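Local structure of metallo-beta-lactamase FIM-1 (6V3Q) at residues A[44-49]-A[74-79]. The protein probably hydrolyses beta-lactam antibiotics to substituted beta-amino acids, using zinc as its cofactor, as a class B metallo-beta-lactamase of Pseudomonas aeruginosa. Sequence-based numbering, arbitrary orientation.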
ATOM      1  N   GLY A  44     -28.319 -19.318  10.269  1.00 78.74           N
ATOM      2  CA  GLY A  44     -29.580 -19.036  10.921  1.00 76.40           C
ATOM      3  C   GLY A  44     -29.729 -17.562  11.239  1.00 79.15           C
ATOM      4  O   GLY A  44     -29.647 -16.715  10.344  1.00 81.54           O
ATOM      5  N   ASP A  45     -29.945 -17.241  12.512  1.00 79.63           N
ATOM      6  CA  ASP A  45     -30.102 -15.861  12.952  1.00 81.21           C
ATOM      7  C   ASP A  45     -28.783 -15.199  13.326  1.00 76.43           C
ATOM      8  O   ASP A  45     -28.781 -14.021  13.700  1.00 75.44           O
ATOM      9  CB  ASP A  45     -31.063 -15.792  14.143  1.00 88.56           C
ATOM     10  CG  ASP A  45     -32.459 -16.267  13.792  1.00 97.16           C
ATOM     11  OD1 ASP A  45     -32.825 -16.221  12.599  1.00 99.08           O
ATOM     12  OD2 ASP A  45     -33.196 -16.682  14.709  1.00100.35           O
ATOM     13  N   PHE A  46     -27.666 -15.918  13.231  1.00 76.68           N
ATOM     14  CA  PHE A  46     -26.371 -15.358  13.597  1.00 74.94           C
ATOM     15  C   PHE A  46     -25.364 -15.605  12.483  1.00 72.25           C
ATOM     16  O   PHE A  46     -25.743 -16.044  11.395  1.00 73.44           O
ATOM     17  CB  PHE A  46     -25.895 -15.952  14.924  1.00 76.24           C
ATOM     18  CG  PHE A  46     -26.902 -15.824  16.033  1.00 82.64           C
ATOM     19  CD1 PHE A  46     -27.045 -14.631  16.724  1.00 81.02           C
ATOM     20  CD2 PHE A  46     -27.722 -16.889  16.369  1.00 84.96           C
ATOM     21  CE1 PHE A  46     -27.981 -14.508  17.737  1.00 81.62           C
ATOM     22  CE2 PHE A  46     -28.657 -16.772  17.380  1.00 86.11           C
ATOM     23  CZ  PHE A  46     -28.787 -15.579  18.063  1.00 86.11           C
ATOM     24  N   SER A  47     -24.086 -15.328  12.726  1.00 65.53           N
ATOM     25  CA  SER A  47     -23.100 -15.413  11.658  1.00 66.04           C
ATOM     26  C   SER A  47     -21.745 -15.824  12.219  1.00 62.54           C
ATOM     27  O   SER A  47     -21.447 -15.624  13.400  1.00 58.75           O
ATOM     28  CB  SER A  47     -22.988 -14.085  10.900  1.00 72.70           C
ATOM     29  OG  SER A  47     -22.706 -13.014  11.783  1.00 81.59           O
ATOM     30  N   ILE A  48     -20.924 -16.400  11.344  1.00 59.79           N
ATOM     31  CA  ILE A  48     -19.589 -16.878  11.685  1.00 51.46           C
ATOM     32  C   ILE A  48     -18.571 -15.956  11.030  1.00 51.89           C
ATOM     33  O   ILE A  48     -18.710 -15.611   9.850  1.00 54.97           O
ATOM     34  CB  ILE A  48     -19.381 -18.334  11.234  1.00 54.30           C
ATOM     35  CG1 ILE A  48     -20.433 -19.244  11.872  1.00 57.28           C
ATOM     36  CG2 ILE A  48     -17.978 -18.812  11.584  1.00 53.66           C
ATOM     37  CD1 ILE A  48     -20.599 -20.570  11.168  1.00 56.46           C
ATOM     38  N   LEU A  49     -17.555 -15.557  11.791  1.00 53.17           N
ATOM     39  CA  LEU A  49     -16.507 -14.674  11.299  1.00 54.63           C
ATOM     40  C   LEU A  49     -15.255 -15.492  11.009  1.00 58.67           C
ATOM     41  O   LEU A  49     -14.776 -16.234  11.872  1.00 61.68           O
ATOM     42  CB  LEU A  49     -16.198 -13.570  12.310  1.00 54.61           C
ATOM     43  CG  LEU A  49     -15.034 -12.644  11.946  1.00 54.17           C
ATOM     44  CD1 LEU A  49     -15.338 -11.858  10.679  1.00 56.21           C
ATOM     45  CD2 LEU A  49     -14.691 -11.702  13.094  1.00 57.88           C
ATOM     46  N   ILE A  74     -22.535 -11.710  14.905  1.00 61.21           N
ATOM     47  CA  ILE A  74     -21.475 -12.708  14.951  1.00 56.89           C
ATOM     48  C   ILE A  74     -21.480 -13.381  16.315  1.00 61.86           C
ATOM     49  O   ILE A  74     -21.508 -12.712  17.354  1.00 66.11           O
ATOM     50  CB  ILE A  74     -20.117 -12.056  14.651  1.00 56.93           C
ATOM     51  CG1 ILE A  74     -20.038 -11.618  13.186  1.00 59.28           C
ATOM     52  CG2 ILE A  74     -18.973 -13.001  15.000  1.00 53.45           C
ATOM     53  CD1 ILE A  74     -18.853 -10.728  12.881  1.00 61.00           C
ATOM     54  N   ARG A  75     -21.485 -14.716  16.316  1.00 62.95           N
ATOM     55  CA  ARG A  75     -21.402 -15.484  17.550  1.00 67.05           C
ATOM     56  C   ARG A  75     -20.186 -16.388  17.620  1.00 66.71           C
ATOM     57  O   ARG A  75     -19.781 -16.765  18.723  1.00 66.25           O
ATOM     58  CB  ARG A  75     -22.665 -16.335  17.739  1.00 74.38           C
ATOM     59  CG  ARG A  75     -23.848 -15.542  18.256  1.00 85.54           C
ATOM     60  CD  ARG A  75     -23.478 -14.803  19.533  1.00 94.98           C
ATOM     61  NE  ARG A  75     -24.447 -13.766  19.865  1.00105.82           N
ATOM     62  CZ  ARG A  75     -25.570 -13.989  20.538  1.00115.59           C
ATOM     63  NH1 ARG A  75     -26.398 -12.988  20.796  1.00118.33           N
ATOM     64  NH2 ARG A  75     -25.866 -15.214  20.951  1.00118.87           N
ATOM     65  N   TRP A  76     -19.592 -16.735  16.483  1.00 58.96           N
ATOM     66  CA  TRP A  76     -18.419 -17.590  16.455  1.00 60.81           C
ATOM     67  C   TRP A  76     -17.389 -16.986  15.513  1.00 60.96           C
ATOM     68  O   TRP A  76     -17.735 -16.266  14.573  1.00 62.66           O
ATOM     69  CB  TRP A  76     -18.767 -19.017  16.011  1.00 58.89           C
ATOM     70  CG  TRP A  76     -20.001 -19.551  16.668  1.00 63.97           C
ATOM     71  CD1 TRP A  76     -20.070 -20.262  17.830  1.00 66.99           C
ATOM     72  CD2 TRP A  76     -21.349 -19.404  16.206  1.00 65.03           C
ATOM     73  NE1 TRP A  76     -21.378 -20.569  18.119  1.00 70.58           N
ATOM     74  CE2 TRP A  76     -22.183 -20.053  17.138  1.00 69.90           C
ATOM     75  CE3 TRP A  76     -21.931 -18.786  15.094  1.00 66.59           C
ATOM     76  CZ2 TRP A  76     -23.568 -20.104  16.991  1.00 70.98           C
ATOM     77  CZ3 TRP A  76     -23.308 -18.838  14.950  1.00 68.72           C
ATOM     78  CH2 TRP A  76     -24.110 -19.492  15.894  1.00 70.24           C
ATOM     79  N   ALA A  77     -16.121 -17.288  15.772  1.00 58.06           N
ATOM     80  CA  ALA A  77     -15.036 -16.776  14.952  1.00 52.39           C
ATOM     81  C   ALA A  77     -13.914 -17.803  14.900  1.00 57.74           C
ATOM     82  O   ALA A  77     -13.637 -18.498  15.882  1.00 62.68           O
ATOM     83  CB  ALA A  77     -14.514 -15.439  15.485  1.00 52.92           C
ATOM     84  N   VAL A  78     -13.279 -17.897  13.735  1.00 53.40           N
ATOM     85  CA  VAL A  78     -12.117 -18.751  13.527  1.00 51.93           C
ATOM     86  C   VAL A  78     -11.086 -17.950  12.743  1.00 55.75           C
ATOM     87  O   VAL A  78     -11.426 -17.068  11.950  1.00 55.68           O
ATOM     88  CB  VAL A  78     -12.486 -20.061  12.793  1.00 53.23           C
ATOM     89  CG1 VAL A  78     -13.022 -19.763  11.401  1.00 52.59           C
ATOM     90  CG2 VAL A  78     -11.294 -21.008  12.740  1.00 51.46           C
ATOM     91  N   PHE A  79      -9.814 -18.240  12.990  1.00 51.02           N
ATOM     92  CA  PHE A  79      -8.716 -17.516  12.375  1.00 54.30           C
ATOM     93  C   PHE A  79      -7.765 -18.508  11.720  1.00 56.68           C
ATOM     94  O   PHE A  79      -7.546 -19.613  12.227  1.00 58.49           O
ATOM     95  CB  PHE A  79      -7.984 -16.667  13.416  1.00 58.45           C
ATOM     96  CG  PHE A  79      -8.887 -16.117  14.483  1.00 63.64           C
ATOM     97  CD1 PHE A  79      -9.752 -15.069  14.208  1.00 69.13           C
ATOM     98  CD2 PHE A  79      -8.887 -16.661  15.757  1.00 70.05           C
ATOM     99  CE1 PHE A  79     -10.592 -14.571  15.184  1.00 72.12           C
ATOM    100  CE2 PHE A  79      -9.725 -16.163  16.740  1.00 75.77           C
ATOM    101  CZ  PHE A  79     -10.577 -15.116  16.452  1.00 74.33           C
TER
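Leu49 and Trp76 begin the regular part of a parallel strand pairing: Leu49 N donates to Trp76 O (2.9 Å), and Leu49 O then accepts from Val78 N (2.9 Å). A third bond, Arg75 N to Ser47 O (3.1 Å), lies before a one-residue register shift, since Ser47 pairs with Ile74 but Ile48 with Trp76. This is a beta bulge in a parallel pairing, with Arg75 as the extra residue, consistent with its psi of -21°. Packing is tight on the buried face carrying Ser47, Leu49, Ile74 and Ala77, where Leu49 CB meets Ile74 CG2 at 3.9 Å and, slightly farther, Ala77 CB at 4.1 Å. Ser47 OG lies 3.3 Å from Ile74 CG1, but its hydrogen bond goes to Lys72 O. On the other face Ile48 CG1 touches Trp76 CE3 (3.6 Å), and the far end of the indole reaches Phe46 CB. On the solvent side the contact is a looser van der Waals one: the exposed Arg75 is bent at chi2 (-54°), and Phe46 CE1 sits over one face of its guanidinium (Phe46 CE1 to Arg75 CZ 3.7 Å), the two planes 32° apart. Strands 46-50 and 74-78, joined through helix 56-68, form a beta-alpha-beta unit of the metallo-beta-lactamase fold; strands 33-43 and 99-102 flank the pair, Leu93 of helix 90-95 packs on Leu49 and Ala77, and strand 74-78 leads toward zinc ligand His81.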